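Local coordinates for protein putative hemolysin (Streptococcus mutans UA159, PDB 2RK5) that is of unconfirmed function but, as a CorC/HlyC-type membrane protein, may bind flavin adenine dinucleotide, and is represented here by its transporter associated domain, at residues T36-L42 with G76-L81; G63-I69 with L81-S86. All blocks are in the same frame, centred on the assembly; numbering follows the deposited sequence. Where two conformers were deposited one is given.

Interaction 1. Residues T36-L42 with G76-L81; sequences TIAGFYL and GRVTKL
Helix 37-42 lies across strand 77-81, the two axes 8.5 Å apart at closest and their directions 119° from each other; Ala38 and Val78 stand nearest, with CA atoms 5.9 Å apart. The helix starts at an N-cap: Thr36, extended in backbone and p in chi1, accepts at OG1 from Gly39 N (3.2 Å). Apolar packing does most of the rest. Small Ala38 lets the backbones close in, its CB 4.4 Å from Val78 CB. Leu42 CD2 reaches Val78 CG2 at 3.3 Å, and Ile37 CG1 meets Leu81 CD1 at 3.8 Å. The t rotamer of Tyr41 sets its ring face under Leu81, a CH-pi contact with CD2 3.7 Å from the centroid, while Tyr41 CE2 touches Val78 CG2 at 3.7 Å. The guanidinium of Arg77 also packs, laying a face over Ala38 CB (CB to NH2 4.0 Å). Its polar links are separate: a water joins Arg77 NH2 (2.8 Å) to Thr36 OG1 (2.9 Å), and Asp75 of the second subunit forms a salt bridge with Arg77 and a hydrogen bond with Thr36. This alpha-on-beta layer continues as Ile37 packs on helix 18-25 and strand 9-13, and Tyr41 on strand 64-74.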
ATOM      1  N   THR A  36      11.060  -0.559  -3.551  1.00  7.80           N
ATOM      2  CA  THR A  36      10.558  -0.946  -4.872  1.00  7.72           C
ATOM      3  C   THR A  36       9.814   0.195  -5.539  1.00  7.61           C
ATOM      4  O   THR A  36       9.483   1.198  -4.917  1.00  8.86           O
ATOM      5  CB  THR A  36       9.544  -2.125  -4.788  1.00  7.93           C
ATOM      6  OG1 THR A  36       8.350  -1.718  -4.106  1.00  9.88           O
ATOM      7  CG2 THR A  36      10.142  -3.307  -4.081  1.00  8.75           C
ATOM      8  N   ILE A  37       9.599   0.052  -6.837  1.00  6.70           N
ATOM      9  CA  ILE A  37       8.889   1.064  -7.609  1.00  7.08           C
ATOM     10  C   ILE A  37       7.455   1.236  -7.099  1.00  7.43           C
ATOM     11  O   ILE A  37       6.978   2.387  -7.035  1.00  8.03           O
ATOM     12  CB  ILE A  37       8.970   0.792  -9.116  1.00  7.45           C
ATOM     13  CG1 ILE A  37       8.497   2.021  -9.910  1.00  7.53           C
ATOM     14  CG2 ILE A  37       8.267  -0.513  -9.510  1.00  8.97           C
ATOM     15  CD1 ILE A  37       9.295   3.285  -9.643  1.00 10.07           C
ATOM     16  N   ALA A  38       6.781   0.155  -6.698  1.00  7.66           N
ATOM     17  CA  ALA A  38       5.440   0.331  -6.079  1.00  7.53           C
ATOM     18  C   ALA A  38       5.526   1.158  -4.798  1.00  7.61           C
ATOM     19  O   ALA A  38       4.664   2.006  -4.526  1.00  9.12           O
ATOM     20  CB  ALA A  38       4.743  -1.001  -5.788  1.00  8.93           C
ATOM     21  N   GLY A  39       6.533   0.893  -3.981  1.00  7.37           N
ATOM     22  CA  GLY A  39       6.706   1.643  -2.749  1.00  8.32           C
ATOM     23  C   GLY A  39       6.922   3.112  -3.054  1.00  7.58           C
ATOM     24  O   GLY A  39       6.382   3.992  -2.364  1.00  8.80           O
ATOM     25  N   PHE A  40       7.763   3.397  -4.047  1.00  7.52           N
ATOM     26  CA  PHE A  40       8.036   4.788  -4.443  1.00  8.22           C
ATOM     27  C   PHE A  40       6.746   5.484  -4.916  1.00  7.62           C
ATOM     28  O   PHE A  40       6.434   6.636  -4.537  1.00  7.91           O
ATOM     29  CB  PHE A  40       9.098   4.796  -5.534  1.00  8.94           C
ATOM     30  CG  PHE A  40       9.425   6.156  -6.055  1.00  9.40           C
ATOM     31  CD1 PHE A  40      10.397   6.917  -5.471  1.00  8.59           C
ATOM     32  CD2 PHE A  40       8.763   6.656  -7.145  1.00  9.77           C
ATOM     33  CE1 PHE A  40      10.680   8.175  -5.927  1.00 10.05           C
ATOM     34  CE2 PHE A  40       9.038   7.924  -7.636  1.00  9.62           C
ATOM     35  CZ  PHE A  40       9.996   8.687  -7.019  1.00  9.85           C
ATOM     36  N   TYR A  41       5.995   4.785  -5.771  1.00  7.74           N
ATOM     37  CA  TYR A  41       4.751   5.339  -6.317  1.00  7.89           C
ATOM     38  C   TYR A  41       3.741   5.569  -5.202  1.00  8.58           C
ATOM     39  O   TYR A  41       3.133   6.655  -5.096  1.00  8.68           O
ATOM     40  CB  TYR A  41       4.198   4.376  -7.342  1.00  7.76           C
ATOM     41  CG  TYR A  41       2.782   4.620  -7.726  1.00  7.04           C
ATOM     42  CD1 TYR A  41       2.446   5.500  -8.757  1.00  7.19           C
ATOM     43  CD2 TYR A  41       1.761   3.891  -7.139  1.00  8.44           C
ATOM     44  CE1 TYR A  41       1.115   5.692  -9.152  1.00  7.60           C
ATOM     45  CE2 TYR A  41       0.429   4.102  -7.504  1.00  7.45           C
ATOM     46  CZ  TYR A  41       0.111   4.969  -8.527  1.00  6.70           C
ATOM     47  OH  TYR A  41      -1.214   5.108  -8.888  1.00  8.90           O
ATOM     48  N   LEU A  42       3.559   4.581  -4.343  1.00  8.34           N
ATOM     49  CA  LEU A  42       2.516   4.703  -3.292  1.00  9.57           C
ATOM     50  C   LEU A  42       2.841   5.805  -2.275  1.00 10.10           C
ATOM     51  O   LEU A  42       1.947   6.559  -1.810  1.00 10.99           O
ATOM     52  CB  LEU A  42       2.292   3.381  -2.538  1.00  9.71           C
ATOM     53  CG  LEU A  42       1.604   2.296  -3.382  1.00 13.41           C
ATOM     54  CD1 LEU A  42       1.633   0.956  -2.620  1.00 14.57           C
ATOM     55  CD2 LEU A  42       0.162   2.679  -3.744  1.00 15.35           C
ATOM     56  N   GLY A  76      -4.747  -3.663  -1.818  1.00 16.47           N
ATOM     57  CA  GLY A  76      -3.989  -2.449  -1.465  1.00 17.00           C
ATOM     58  C   GLY A  76      -2.569  -2.369  -2.003  1.00 18.04           C
ATOM     59  O   GLY A  76      -1.829  -1.393  -1.743  1.00 21.71           O
ATOM     60  N   ARG A  77      -2.134  -3.393  -2.727  0.50 16.88           N
ATOM     61  CA  ARG A  77      -0.798  -3.358  -3.310  0.50 15.78           C
ATOM     62  C   ARG A  77      -0.933  -2.970  -4.779  0.50 14.84           C
ATOM     63  O   ARG A  77      -1.713  -3.566  -5.496  0.50 13.18           O
ATOM     64  CB  ARG A  77      -0.100  -4.718  -3.177  0.50 16.01           C
ATOM     65  CG  ARG A  77       1.422  -4.631  -3.243  0.50 17.06           C
ATOM     66  CD  ARG A  77       2.006  -3.754  -2.139  0.50 17.39           C
ATOM     67  NE  ARG A  77       3.406  -3.415  -2.409  0.50 14.67           N
ATOM     68  CZ  ARG A  77       4.108  -2.454  -1.802  0.50 13.74           C
ATOM     69  NH1 ARG A  77       3.558  -1.652  -0.896  0.50 13.53           N
ATOM     70  NH2 ARG A  77       5.377  -2.287  -2.106  0.50 14.33           N
ATOM     71  N   VAL A  78      -0.174  -1.972  -5.232  1.00 14.58           N
ATOM     72  CA  VAL A  78      -0.029  -1.762  -6.666  1.00 13.98           C
ATOM     73  C   VAL A  78       0.943  -2.821  -7.134  1.00 13.48           C
ATOM     74  O   VAL A  78       2.134  -2.796  -6.806  1.00 15.06           O
ATOM     75  CB  VAL A  78       0.506  -0.371  -6.974  1.00 13.37           C
ATOM     76  CG1 VAL A  78       0.471  -0.139  -8.473  1.00 14.70           C
ATOM     77  CG2 VAL A  78      -0.348   0.669  -6.251  1.00 17.08           C
ATOM     78  N   THR A  79       0.463  -3.742  -7.945  1.00 11.61           N
ATOM     79  CA  THR A  79       1.287  -4.854  -8.424  1.00 11.54           C
ATOM     80  C   THR A  79       1.861  -4.642  -9.844  1.00 10.40           C
ATOM     81  O   THR A  79       2.843  -5.307 -10.213  1.00 10.05           O
ATOM     82  CB  THR A  79       0.500  -6.149  -8.368  1.00 12.04           C
ATOM     83  OG1 THR A  79      -0.634  -6.027  -9.210  1.00 12.89           O
ATOM     84  CG2 THR A  79       0.043  -6.413  -6.953  1.00 12.20           C
ATOM     85  N   LYS A  80       1.252  -3.756 -10.628  1.00 10.70           N
ATOM     86  CA  LYS A  80       1.754  -3.374 -11.950  1.00 10.85           C
ATOM     87  C   LYS A  80       1.551  -1.901 -12.152  1.00  9.73           C
ATOM     88  O   LYS A  80       0.521  -1.355 -11.756  1.00  9.68           O
ATOM     89  CB  LYS A  80       1.069  -4.123 -13.077  1.00 11.64           C
ATOM     90  CG  LYS A  80       1.357  -5.609 -13.117  1.00 13.95           C
ATOM     91  CD  LYS A  80       0.857  -6.291 -14.401  1.00 15.71           C
ATOM     92  CE  LYS A  80       1.137  -7.816 -14.355  1.00 17.24           C
ATOM     93  NZ  LYS A  80       0.565  -8.589 -15.509  1.00 20.83           N
ATOM     94  N   LEU A  81       2.559  -1.267 -12.746  1.00  8.63           N
ATOM     95  CA  LEU A  81       2.518   0.148 -13.079  1.00  9.90           C
ATOM     96  C   LEU A  81       2.761   0.341 -14.562  1.00  9.10           C
ATOM     97  O   LEU A  81       3.575  -0.361 -15.155  1.00  9.89           O
ATOM     98  CB  LEU A  81       3.607   0.910 -12.337  1.00 10.08           C
ATOM     99  CG  LEU A  81       3.429   1.226 -10.861  1.00 11.03           C
ATOM    100  CD1 LEU A  81       4.771   1.724 -10.292  1.00 17.32           C
ATOM    101  CD2 LEU A  81       2.366   2.322 -10.674  1.00 17.39           C
TER
HETATM  102  O   HOH W   1       6.392  -3.867  -4.224  1.00 14.17           O

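Interaction 2. Residues G63-I69 with L81-S86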
ATOM      1  N   GLY A  63      17.062  14.007 -16.438  1.00 13.90           N
ATOM      2  CA  GLY A  63      16.545  14.618 -17.640  1.00 13.89           C
ATOM      3  C   GLY A  63      15.385  13.901 -18.295  1.00 14.91           C
ATOM      4  O   GLY A  63      14.902  14.341 -19.338  1.00 16.21           O
ATOM      5  N   LYS A  64      14.943  12.804 -17.694  1.00 14.57           N
ATOM      6  CA  LYS A  64      13.741  12.104 -18.149  1.00 14.80           C
ATOM      7  C   LYS A  64      12.544  12.536 -17.291  1.00 14.12           C
ATOM      8  O   LYS A  64      12.667  12.681 -16.054  1.00 15.61           O
ATOM      9  CB  LYS A  64      13.890  10.588 -18.021  1.00 16.62           C
ATOM     10  CG  LYS A  64      14.974   9.932 -18.894  1.00 20.14           C
ATOM     11  CD  LYS A  64      16.191   9.662 -17.979  1.00 21.44           C
ATOM     12  CE  LYS A  64      17.402   9.255 -18.705  1.00 22.76           C
ATOM     13  NZ  LYS A  64      18.638   9.519 -17.965  1.00 19.16           N
ATOM     14  N   HIS A  65      11.405  12.785 -17.938  0.50 13.93           N
ATOM     15  CA  HIS A  65      10.146  12.957 -17.225  0.50 13.25           C
ATOM     16  C   HIS A  65       9.452  11.610 -17.256  0.50 12.50           C
ATOM     17  O   HIS A  65       9.353  11.003 -18.301  0.50 12.01           O
ATOM     18  CB  HIS A  65       9.253  14.011 -17.880  0.50 14.09           C
ATOM     19  CG  HIS A  65       7.863  14.056 -17.318  0.50 14.69           C
ATOM     20  ND1 HIS A  65       7.466  14.965 -16.360  0.50 17.22           N
ATOM     21  CD2 HIS A  65       6.772  13.305 -17.594  0.50 16.69           C
ATOM     22  CE1 HIS A  65       6.193  14.766 -16.070  0.50 17.42           C
ATOM     23  NE2 HIS A  65       5.750  13.755 -16.798  0.50 17.26           N
ATOM     24  N   LEU A  66       9.024  11.134 -16.092  1.00 11.20           N
ATOM     25  CA  LEU A  66       8.320   9.859 -15.969  1.00 11.46           C
ATOM     26  C   LEU A  66       6.924  10.144 -15.440  1.00 10.77           C
ATOM     27  O   LEU A  66       6.753  10.913 -14.490  1.00 10.77           O
ATOM     28  CB  LEU A  66       9.019   8.961 -14.967  1.00 11.78           C
ATOM     29  CG  LEU A  66      10.476   8.564 -15.196  1.00 15.41           C
ATOM     30  CD1 LEU A  66      10.972   7.621 -14.086  1.00 18.05           C
ATOM     31  CD2 LEU A  66      10.618   7.931 -16.502  1.00 17.86           C
ATOM     32  N   GLU A  67       5.943   9.471 -16.026  1.00  9.75           N
ATOM     33  CA  GLU A  67       4.578   9.467 -15.489  1.00  9.37           C
ATOM     34  C   GLU A  67       4.276   8.030 -15.068  1.00  8.50           C
ATOM     35  O   GLU A  67       4.381   7.113 -15.879  1.00  9.59           O
ATOM     36  CB  GLU A  67       3.549   9.976 -16.504  1.00  9.87           C
ATOM     37  CG  GLU A  67       2.140   9.995 -15.946  1.00 10.47           C
ATOM     38  CD  GLU A  67       1.090  10.497 -16.919  1.00 10.51           C
ATOM     39  OE1 GLU A  67       1.389  10.611 -18.109  1.00 13.82           O
ATOM     40  OE2 GLU A  67      -0.053  10.730 -16.481  1.00 16.93           O
ATOM     41  N   LEU A  68       3.937   7.841 -13.796  1.00  8.83           N
ATOM     42  CA  LEU A  68       3.653   6.518 -13.233  1.00  9.83           C
ATOM     43  C   LEU A  68       2.152   6.438 -12.960  1.00  9.34           C
ATOM     44  O   LEU A  68       1.605   7.326 -12.323  1.00  9.32           O
ATOM     45  CB  LEU A  68       4.405   6.309 -11.934  1.00  9.21           C
ATOM     46  CG  LEU A  68       5.916   6.132 -11.927  1.00 11.94           C
ATOM     47  CD1 LEU A  68       6.581   7.293 -12.561  1.00 17.13           C
ATOM     48  CD2 LEU A  68       6.376   5.988 -10.486  1.00 12.23           C
ATOM     49  N   ILE A  69       1.520   5.365 -13.429  1.00  8.90           N
ATOM     50  CA  ILE A  69       0.083   5.163 -13.279  1.00  9.74           C
ATOM     51  C   ILE A  69      -0.191   3.730 -12.867  1.00  8.95           C
ATOM     52  O   ILE A  69       0.389   2.809 -13.417  1.00  9.17           O
ATOM     53  CB  ILE A  69      -0.687   5.433 -14.591  1.00  9.86           C
ATOM     54  CG1 ILE A  69      -0.216   6.705 -15.292  1.00 12.26           C
ATOM     55  CG2 ILE A  69      -2.185   5.546 -14.292  1.00 11.11           C
ATOM     56  CD1 ILE A  69      -0.899   6.921 -16.666  1.00 12.22           C
ATOM     57  N   LEU A  81       2.559  -1.267 -12.746  1.00  8.63           N
ATOM     58  CA  LEU A  81       2.518   0.148 -13.079  1.00  9.90           C
ATOM     59  C   LEU A  81       2.761   0.341 -14.562  1.00  9.10           C
ATOM     60  O   LEU A  81       3.575  -0.361 -15.155  1.00  9.89           O
ATOM     61  CB  LEU A  81       3.607   0.910 -12.337  1.00 10.08           C
ATOM     62  CG  LEU A  81       3.429   1.226 -10.861  1.00 11.03           C
ATOM     63  CD1 LEU A  81       4.771   1.724 -10.292  1.00 17.32           C
ATOM     64  CD2 LEU A  81       2.366   2.322 -10.674  1.00 17.39           C
ATOM     65  N   LYS A  82       2.091   1.334 -15.139  1.00  9.16           N
ATOM     66  CA  LYS A  82       2.405   1.860 -16.451  1.00 10.55           C
ATOM     67  C   LYS A  82       3.366   3.033 -16.288  1.00  9.78           C
ATOM     68  O   LYS A  82       3.128   3.901 -15.456  1.00 10.46           O
ATOM     69  CB  LYS A  82       1.143   2.342 -17.135  1.00 11.67           C
ATOM     70  CG  LYS A  82       1.318   2.711 -18.589  1.00 13.03           C
ATOM     71  CD  LYS A  82      -0.014   3.182 -19.167  1.00 14.33           C
ATOM     72  CE  LYS A  82      -0.018   3.143 -20.646  1.00 18.84           C
ATOM     73  NZ  LYS A  82      -1.415   3.344 -21.157  1.00 22.90           N
ATOM     74  N   ILE A  83       4.444   3.041 -17.065  1.00  9.58           N
ATOM     75  CA  ILE A  83       5.456   4.110 -17.026  1.00 10.15           C
ATOM     76  C   ILE A  83       5.513   4.721 -18.401  1.00 10.74           C
ATOM     77  O   ILE A  83       5.733   4.022 -19.375  1.00 11.10           O
ATOM     78  CB  ILE A  83       6.865   3.554 -16.705  1.00  9.86           C
ATOM     79  CG1 ILE A  83       6.791   2.624 -15.500  1.00 11.44           C
ATOM     80  CG2 ILE A  83       7.885   4.700 -16.516  1.00 12.05           C
ATOM     81  CD1 ILE A  83       6.450   3.249 -14.183  1.00 11.98           C
ATOM     82  N   LEU A  84       5.299   6.029 -18.470  1.00 11.05           N
ATOM     83  CA  LEU A  84       5.455   6.762 -19.728  1.00 11.71           C
ATOM     84  C   LEU A  84       6.657   7.679 -19.597  1.00 12.33           C
ATOM     85  O   LEU A  84       6.749   8.462 -18.624  1.00 11.50           O
ATOM     86  CB  LEU A  84       4.209   7.602 -19.993  1.00 11.91           C
ATOM     87  CG  LEU A  84       2.852   6.889 -20.138  1.00 15.47           C
ATOM     88  CD1 LEU A  84       2.986   5.514 -20.689  1.00 18.77           C
ATOM     89  CD2 LEU A  84       2.083   6.881 -18.868  1.00 17.69           C
ATOM     90  N   VAL A  85       7.584   7.569 -20.550  1.00 13.11           N
ATOM     91  CA  VAL A  85       8.823   8.336 -20.492  1.00 14.74           C
ATOM     92  C   VAL A  85       8.799   9.483 -21.495  1.00 15.65           C
ATOM     93  O   VAL A  85       8.422   9.298 -22.667  1.00 16.87           O
ATOM     94  CB  VAL A  85      10.059   7.450 -20.751  1.00 14.79           C
ATOM     95  CG1 VAL A  85      11.339   8.257 -20.575  1.00 17.06           C
ATOM     96  CG2 VAL A  85      10.080   6.240 -19.777  1.00 14.31           C
ATOM     97  N   SER A  86       9.197  10.650 -20.985  1.00 16.28           N
ATOM     98  CA  SER A  86       9.102  11.981 -21.597  1.00 18.80           C
ATOM     99  C   SER A  86       7.997  12.242 -22.556  1.00 21.00           C
ATOM    100  O   SER A  86       6.847  12.185 -22.110  1.00 24.72           O
ATOM    101  CB  SER A  86      10.473  12.471 -22.003  1.00 19.19           C
ATOM    102  OG  SER A  86      11.207  12.553 -20.806  1.00 16.83           O
TER
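Strands 64-69 and 81-85 run antiparallel, 4.7 Å apart at their axes, and their side chains separate into a largely buried row and a more open one. In the largely buried row, Leu66 (m, t) turns its CD2 to 3.7 Å from Val85 CG2 and 4.2 Å from Ile83 CG2. Leu68 adopts the uncommon (m, p) rotamer, bringing CG within 3.7 Å of Ile83 CD1, with Ile83 itself in m, m. Branched aliphatic residues suit this row: Leu68, and Leu81 at the end of the strand, pack under helix 37-45 on Ile37 and Tyr41, while Leu66 packs on Thr27 and Leu29. On the reverse face, Ile69 (m, t) sets CD1 3.7 Å from Leu84 CD2, whose chi2 of -30° falls between wells. Glu67 is fully extended, its OE1 3.9 Å from Leu84 CD2; Lys82 is extended too, its end leading away from the partner strand while its CB stays 4.4 Å from Ile69 CB.

These are the two arms of a beta hairpin, adjacent inner strands of the domain's five-stranded antiparallel sheet, flanked by strands 56-61 and 9-13. Glu67 and Leu84 form a hydrogen-bonded pair, Glu67 N to Leu84 O 2.9 Å and Leu84 N to Glu67 O 3.0 Å; Ile69 and Lys82 repeat it, with Ile69 N to Lys82 O at 3.0 Å and Lys82 N to Ile69 O at 2.8 Å. Where the ladder ends, the m rotamer of Ser86 lets its OG take the place of a backbone carbonyl and accept from His65 N (2.9 Å), while Ser86 N donates to His65 O (2.7 Å). The end of Lys64 leads away from the partner strand, to the carbonyl of Glu26.

Overall arrangement
Both interactions use strand 77-85, and Leu81 belongs to each, packing under the helix in interaction 1 and beside its neighbouring strand in interaction 2. Their centres are 14 Å apart, on opposite sides of the chain's centre. Along the chain the segments alternate: 36-42, 63-69, 76-81, 81-86. Helix 37-45 ties the two together, since Tyr41 CE1 lies 3.6 Å from Leu68 O and Ile37 CD1 lies 4.1 Å from Leu68 CD2. Interaction 2 thus joins the central strand 77-85 to its neighbour 64-74, and interaction 1 seats a helix on the sheet, giving the transporter associated domain one continuous core whose Arg77 end meets the second subunit.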